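Local coordinates for protein putative S-adenosyl-L-methionine-dependent Methyltransferase (Methanococcus maripaludis, PDB 3DLC) that binds S-adenosylmethionine and is probably a methyltransferase that uses it as methyl donor, its natural substrate not being established, at residues V121-R132 with N182-I193. Residues are numbered along the deposited sequence; the frame is centred on the assembly and turned at random.
Unlike the reference sequence in segment 121-132: Ala128 (reference Thr). With SAM (S-adenosylmethionine), chain C; ACT (acetate ion), chain B.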
loop_
_atom_site.group_PDB
_atom_site.type_symbol
_atom_site.label_atom_id
_atom_site.label_comp_id
_atom_site.label_asym_id
_atom_site.label_seq_id
_atom_site.Cartn_x
_atom_site.Cartn_y
_atom_site.Cartn_z
ATOM N N VAL A 121 -2.563 -4.490 3.390
ATOM C CA VAL A 121 -2.500 -4.838 4.794
ATOM C C VAL A 121 -3.655 -5.706 5.253
ATOM O O VAL A 121 -3.497 -6.504 6.162
ATOM C CB VAL A 121 -2.366 -3.557 5.679
ATOM C CG1 VAL A 121 -3.614 -2.688 5.598
ATOM C CG2 VAL A 121 -2.034 -3.914 7.124
ATOM N N PHE A 122 -4.815 -5.541 4.621
ATOM C CA PHE A 122 -6.033 -6.255 5.000
ATOM C C PHE A 122 -5.955 -7.737 4.684
ATOM O O PHE A 122 -6.757 -8.513 5.184
ATOM C CB PHE A 122 -7.246 -5.610 4.321
ATOM C CG PHE A 122 -7.338 -4.138 4.565
ATOM C CD1 PHE A 122 -7.495 -3.616 5.823
ATOM C CD2 PHE A 122 -7.184 -3.269 3.528
ATOM C CE1 PHE A 122 -7.536 -2.260 6.024
ATOM C CE2 PHE A 122 -7.213 -1.898 3.727
ATOM C CZ PHE A 122 -7.398 -1.402 4.964
ATOM N N PHE A 123 -4.964 -8.129 3.896
ATOM C CA PHE A 123 -4.773 -9.531 3.511
ATOM C C PHE A 123 -3.632 -10.223 4.256
ATOM O O PHE A 123 -3.563 -11.452 4.255
ATOM C CB PHE A 123 -4.480 -9.649 2.000
ATOM C CG PHE A 123 -5.596 -9.160 1.126
ATOM C CD1 PHE A 123 -6.773 -9.872 0.995
ATOM C CD2 PHE A 123 -5.466 -7.998 0.401
ATOM C CE1 PHE A 123 -7.783 -9.396 0.115
ATOM C CE2 PHE A 123 -6.441 -7.557 -0.440
ATOM C CZ PHE A 123 -7.612 -8.232 -0.549
ATOM N N TRP A 124 -2.731 -9.485 4.876
ATOM C CA TRP A 124 -1.533 -10.108 5.429
ATOM C C TRP A 124 -1.793 -11.083 6.535
ATOM O O TRP A 124 -2.542 -10.790 7.440
ATOM C CB TRP A 124 -0.503 -9.077 5.944
ATOM C CG TRP A 124 -0.059 -8.105 4.919
ATOM C CD1 TRP A 124 -0.124 -8.238 3.551
ATOM C CD2 TRP A 124 0.541 -6.830 5.163
ATOM N NE1 TRP A 124 0.380 -7.116 2.941
ATOM C CE2 TRP A 124 0.756 -6.221 3.911
ATOM C CE3 TRP A 124 0.900 -6.131 6.310
ATOM C CZ2 TRP A 124 1.326 -4.960 3.796
ATOM C CZ3 TRP A 124 1.432 -4.866 6.189
ATOM C CH2 TRP A 124 1.637 -4.295 4.941
ATOM N N GLU A 125 -1.140 -12.236 6.435
ATOM C CA GLU A 125 -1.139 -13.235 7.497
ATOM C C GLU A 125 -0.114 -12.688 8.536
ATOM O O GLU A 125 0.604 -11.777 8.228
ATOM C CB GLU A 125 -0.688 -14.600 6.905
ATOM C CG GLU A 125 -1.639 -15.141 5.826
ATOM C CD GLU A 125 -1.096 -16.345 5.030
ATOM O OE1 GLU A 125 0.052 -16.796 5.269
ATOM O OE2 GLU A 125 -1.835 -16.832 4.140
ATOM N N ASP A 126 -0.036 -13.181 9.751
ATOM C CA ASP A 126 1.054 -12.703 10.627
ATOM C C ASP A 126 1.509 -11.224 10.562
ATOM O O ASP A 126 2.656 -10.875 10.237
ATOM C CB ASP A 126 2.265 -13.607 10.445
ATOM C CG ASP A 126 3.204 -13.526 11.627
ATOM O OD1 ASP A 126 2.899 -12.772 12.590
ATOM O OD2 ASP A 126 4.263 -14.172 11.564
ATOM N N VAL A 127 0.588 -10.374 10.979
ATOM C CA VAL A 127 0.832 -8.945 10.911
ATOM C C VAL A 127 1.924 -8.470 11.867
ATOM O O VAL A 127 2.580 -7.475 11.580
ATOM C CB VAL A 127 -0.440 -8.114 11.040
ATOM C CG1 VAL A 127 -1.323 -8.337 9.785
ATOM C CG2 VAL A 127 -1.192 -8.419 12.315
ATOM N N ALA A 128 2.140 -9.176 12.973
ATOM C CA ALA A 128 3.226 -8.789 13.886
ATOM C C ALA A 128 4.563 -8.875 13.151
ATOM O O ALA A 128 5.398 -7.972 13.228
ATOM C CB ALA A 128 3.248 -9.677 15.115
ATOM N N THR A 129 4.794 -9.981 12.456
ATOM C CA THR A 129 6.021 -10.155 11.710
ATOM C C THR A 129 6.132 -9.123 10.591
ATOM O O THR A 129 7.207 -8.553 10.352
ATOM C CB THR A 129 6.122 -11.580 11.154
ATOM O OG1 THR A 129 6.183 -12.479 12.261
ATOM C CG2 THR A 129 7.329 -11.772 10.232
ATOM N N ALA A 130 5.029 -8.880 9.901
ATOM C CA ALA A 130 5.023 -7.901 8.806
ATOM C C ALA A 130 5.448 -6.522 9.321
ATOM O O ALA A 130 6.274 -5.864 8.717
ATOM C CB ALA A 130 3.646 -7.821 8.174
ATOM N N PHE A 131 4.865 -6.081 10.437
ATOM C CA PHE A 131 5.212 -4.770 10.974
ATOM C C PHE A 131 6.600 -4.679 11.570
ATOM O O PHE A 131 7.219 -3.638 11.510
ATOM C CB PHE A 131 4.105 -4.222 11.874
ATOM C CG PHE A 131 2.997 -3.586 11.059
ATOM C CD1 PHE A 131 3.114 -2.279 10.604
ATOM C CD2 PHE A 131 1.907 -4.331 10.637
ATOM C CE1 PHE A 131 2.143 -1.735 9.794
ATOM C CE2 PHE A 131 0.938 -3.780 9.824
ATOM C CZ PHE A 131 1.064 -2.486 9.401
ATOM N N ARG A 132 7.133 -5.774 12.092
ATOM C CA ARG A 132 8.547 -5.794 12.485
ATOM C C ARG A 132 9.448 -5.599 11.275
ATOM O O ARG A 132 10.459 -4.895 11.352
ATOM C CB ARG A 132 8.892 -7.073 13.247
ATOM C CG ARG A 132 8.377 -7.036 14.694
ATOM C CD ARG A 132 8.832 -8.283 15.471
ATOM N NE ARG A 132 8.696 -8.087 16.902
ATOM C CZ ARG A 132 7.598 -8.288 17.583
ATOM N NH1 ARG A 132 6.554 -8.867 17.044
ATOM N NH2 ARG A 132 7.547 -7.919 18.859
ATOM N N ASN A 182 -10.091 -2.060 12.604
ATOM C CA ASN A 182 -8.703 -2.069 12.189
ATOM C C ASN A 182 -7.880 -1.062 12.931
ATOM O O ASN A 182 -6.668 -1.306 13.111
ATOM C CB ASN A 182 -8.551 -1.988 10.677
ATOM C CG ASN A 182 -8.779 -3.317 10.051
ATOM O OD1 ASN A 182 -8.393 -4.357 10.629
ATOM N ND2 ASN A 182 -9.410 -3.329 8.908
ATOM N N VAL A 183 -8.494 0.042 13.356
ATOM C CA VAL A 183 -7.732 0.972 14.165
ATOM C C VAL A 183 -7.306 0.228 15.436
ATOM O O VAL A 183 -6.112 0.269 15.817
ATOM C CB VAL A 183 -8.507 2.235 14.470
ATOM C CG1 VAL A 183 -7.706 3.123 15.388
ATOM C CG2 VAL A 183 -8.855 2.979 13.160
ATOM N N GLU A 184 -8.243 -0.473 16.069
ATOM C CA GLU A 184 -7.952 -1.222 17.272
ATOM C C GLU A 184 -6.985 -2.368 17.028
ATOM O O GLU A 184 -6.012 -2.592 17.749
ATOM C CB GLU A 184 -9.225 -1.787 17.870
ATOM C CG GLU A 184 -8.915 -2.634 19.085
ATOM C CD GLU A 184 -9.858 -2.377 20.209
ATOM O OE1 GLU A 184 -10.009 -1.187 20.558
ATOM O OE2 GLU A 184 -10.396 -3.342 20.782
ATOM N N ARG A 185 -7.254 -3.121 15.982
ATOM C CA ARG A 185 -6.413 -4.273 15.676
ATOM C C ARG A 185 -4.955 -3.862 15.532
ATOM O O ARG A 185 -4.049 -4.462 16.115
ATOM C CB ARG A 185 -6.848 -4.966 14.390
ATOM C CG ARG A 185 -6.028 -6.201 14.025
ATOM C CD ARG A 185 -6.388 -6.833 12.695
ATOM N NE ARG A 185 -5.585 -8.049 12.574
ATOM C CZ ARG A 185 -5.225 -8.646 11.456
ATOM N NH1 ARG A 185 -5.579 -8.177 10.297
ATOM N NH2 ARG A 185 -4.483 -9.730 11.528
ATOM N N PHE A 186 -4.734 -2.842 14.714
ATOM C CA PHE A 186 -3.370 -2.417 14.402
ATOM C C PHE A 186 -2.695 -1.636 15.513
ATOM O O PHE A 186 -1.489 -1.741 15.663
ATOM C CB PHE A 186 -3.294 -1.820 12.997
ATOM C CG PHE A 186 -3.439 -2.861 11.963
ATOM C CD1 PHE A 186 -2.379 -3.719 11.706
ATOM C CD2 PHE A 186 -4.617 -3.083 11.320
ATOM C CE1 PHE A 186 -2.515 -4.748 10.806
ATOM C CE2 PHE A 186 -4.759 -4.093 10.418
ATOM C CZ PHE A 186 -3.717 -4.937 10.156
ATOM N N GLN A 187 -3.465 -0.902 16.310
ATOM C CA GLN A 187 -2.898 -0.300 17.502
ATOM C C GLN A 187 -2.320 -1.429 18.353
ATOM O O GLN A 187 -1.209 -1.332 18.874
ATOM C CB GLN A 187 -4.007 0.462 18.265
ATOM C CG GLN A 187 -3.824 0.947 19.604
ATOM C CD GLN A 187 -5.187 1.410 20.189
ATOM O OE1 GLN A 187 -5.258 1.729 21.344
ATOM N NE2 GLN A 187 -6.246 1.454 19.352
ATOM N N ASN A 188 -3.096 -2.511 18.514
ATOM C CA ASN A 188 -2.612 -3.615 19.351
ATOM C C ASN A 188 -1.353 -4.273 18.790
ATOM O O ASN A 188 -0.424 -4.606 19.526
ATOM C CB ASN A 188 -3.696 -4.659 19.566
ATOM C CG ASN A 188 -4.852 -4.152 20.417
ATOM O OD1 ASN A 188 -4.723 -3.156 21.124
ATOM N ND2 ASN A 188 -5.997 -4.821 20.335
ATOM N N VAL A 189 -1.275 -4.390 17.473
ATOM C CA VAL A 189 -0.087 -4.942 16.836
ATOM C C VAL A 189 1.142 -4.077 17.084
ATOM O O VAL A 189 2.214 -4.551 17.489
ATOM C CB VAL A 189 -0.290 -5.100 15.299
ATOM C CG1 VAL A 189 1.013 -5.484 14.585
ATOM C CG2 VAL A 189 -1.390 -6.120 14.974
ATOM N N LEU A 190 1.009 -2.772 16.863
ATOM C CA LEU A 190 2.128 -1.857 17.032
ATOM C C LEU A 190 2.529 -1.795 18.497
ATOM O O LEU A 190 3.711 -1.673 18.824
ATOM C CB LEU A 190 1.779 -0.460 16.503
ATOM C CG LEU A 190 1.442 -0.396 14.993
ATOM C CD1 LEU A 190 1.372 1.061 14.588
ATOM C CD2 LEU A 190 2.451 -1.155 14.099
ATOM N N ASP A 191 1.552 -1.882 19.393
ATOM C CA ASP A 191 1.844 -1.807 20.826
ATOM C C ASP A 191 2.596 -3.049 21.291
ATOM O O ASP A 191 3.468 -2.949 22.159
ATOM C CB ASP A 191 0.569 -1.560 21.608
ATOM C CG ASP A 191 -0.021 -0.176 21.360
ATOM O OD1 ASP A 191 0.663 0.711 20.797
ATOM O OD2 ASP A 191 -1.178 0.013 21.761
ATOM N N GLU A 192 2.284 -4.211 20.729
ATOM C CA GLU A 192 3.028 -5.437 21.095
ATOM C C GLU A 192 4.479 -5.311 20.629
ATOM O O GLU A 192 5.396 -5.789 21.325
ATOM C CB GLU A 192 2.375 -6.678 20.510
ATOM C CG GLU A 192 3.110 -8.004 20.852
ATOM C CD GLU A 192 4.316 -8.402 19.955
ATOM O OE1 GLU A 192 4.287 -8.209 18.733
ATOM O OE2 GLU A 192 5.313 -9.008 20.476
ATOM N N ILE A 193 4.735 -4.692 19.485
ATOM C CA ILE A 193 6.100 -4.467 18.995
ATOM C C ILE A 193 6.824 -3.468 19.861
ATOM O O ILE A 193 8.030 -3.555 20.058
ATOM C CB ILE A 193 6.097 -4.052 17.509
ATOM C CG1 ILE A 193 5.561 -5.208 16.658
ATOM C CG2 ILE A 193 7.506 -3.647 17.049
ATOM C CD1 ILE A 193 5.184 -4.795 15.233
HETATM N N SAM C . -1.531 -1.398 -4.138
HETATM C CA SAM C . -2.292 -1.713 -5.374
HETATM C C SAM C . -3.393 -0.707 -5.570
HETATM O O SAM C . -3.758 -0.030 -4.607
HETATM O OXT SAM C . -3.927 -0.636 -6.671
HETATM C CB SAM C . -2.812 -3.137 -5.331
HETATM C CG SAM C . -3.794 -3.444 -4.246
HETATM S SD SAM C . -4.283 -5.176 -4.357
HETATM C CE SAM C . -5.898 -4.940 -3.667
HETATM C "C5'" SAM C . -3.329 -6.004 -2.979
HETATM C "C4'" SAM C . -1.874 -6.477 -3.272
HETATM O "O4'" SAM C . -1.050 -6.890 -2.133
HETATM C "C3'" SAM C . -1.775 -7.580 -4.356
HETATM O "O3'" SAM C . -1.030 -7.082 -5.424
HETATM C "C2'" SAM C . -1.064 -8.720 -3.624
HETATM O "O2'" SAM C . -0.312 -9.613 -4.415
HETATM C "C1'" SAM C . -0.232 -7.966 -2.573
HETATM N N9 SAM C . 0.109 -8.767 -1.386
HETATM C C8 SAM C . -0.773 -9.441 -0.574
HETATM N N7 SAM C . -0.123 -10.001 0.474
HETATM C C5 SAM C . 1.204 -9.698 0.315
HETATM C C6 SAM C . 2.350 -10.023 1.044
HETATM N N6 SAM C . 2.365 -10.831 2.121
HETATM N N1 SAM C . 3.520 -9.495 0.622
HETATM C C2 SAM C . 3.588 -8.711 -0.506
HETATM N N3 SAM C . 2.508 -8.419 -1.285
HETATM C C4 SAM C . 1.354 -8.907 -0.834
HETATM C C ACT B . -3.390 -9.991 15.013
HETATM O O ACT B . -3.557 -10.936 14.199
HETATM O OXT ACT B . -4.291 -9.105 15.071
HETATM C CH3 ACT B . -2.168 -9.951 15.874
HETATM O O HOH W 1 -4.337 -8.702 7.738
HETATM O O HOH W 2 -3.846 -11.804 9.594
#
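Ala128 lies against Val189 where helix 127-132 crosses helix 182-193 at -62°, the axes 9.6 Å apart at their closest; Ala128 CA is 5.9 Å from Val189 CA, and Val189 CG1 packs against the Ala128 backbone. One turn on, Phe131 enters the second helix as a knob into a hole made by Phe186, Val189, Leu190 and Ile193. Its CE2 touches Phe186 CE1 at 3.7 Å, the two rings inclined at 56°, while Leu190 CD2 reaches its CD1 and Ile193 CD1 its CB. The two methyls of Val127, in one of its two conformers, divide the work: CG1 meets the edge of the Phe186 ring, and CG2 packs 3.5 Å from Val189 CG2 and over one face of the Arg185 guanidinium.

Polar groups flank this apolar seam. At the exposed rim, which suits opposite charges, Arg132 forms an end-on salt bridge with Glu192, NH1 to OE1 at 2.9 Å through the syn lone pair. Glu192, bent at chi2 (-84°), turns its carboxylate to Arg132, and NH2 meets OE2 at 3.0 Å from above the carboxylate plane; Ile193 CG1 covers a guanidinium face. Arg185, extended from CG to NE, binds an acetate, probably from the crystallisation liquor, and through two waters reaches the carbonyl oxygens of Val121 and Trp124.

Toward the sheet, Phe131 touches Ile146 and Ile209, and Phe186 Ile209, so the crossing packs on strands 142-148 and 206-211 of this Rossmann-like methyltransferase fold. Trp124 lies beside the S-adenosylmethionine adenine, CD1 3.5 Å from N7. Apolar packing, closed at one end by the Arg132-Glu192 salt bridge, thus joins the helices, while Arg185 and its waters link the later helix to the loop lining the cofactor pocket.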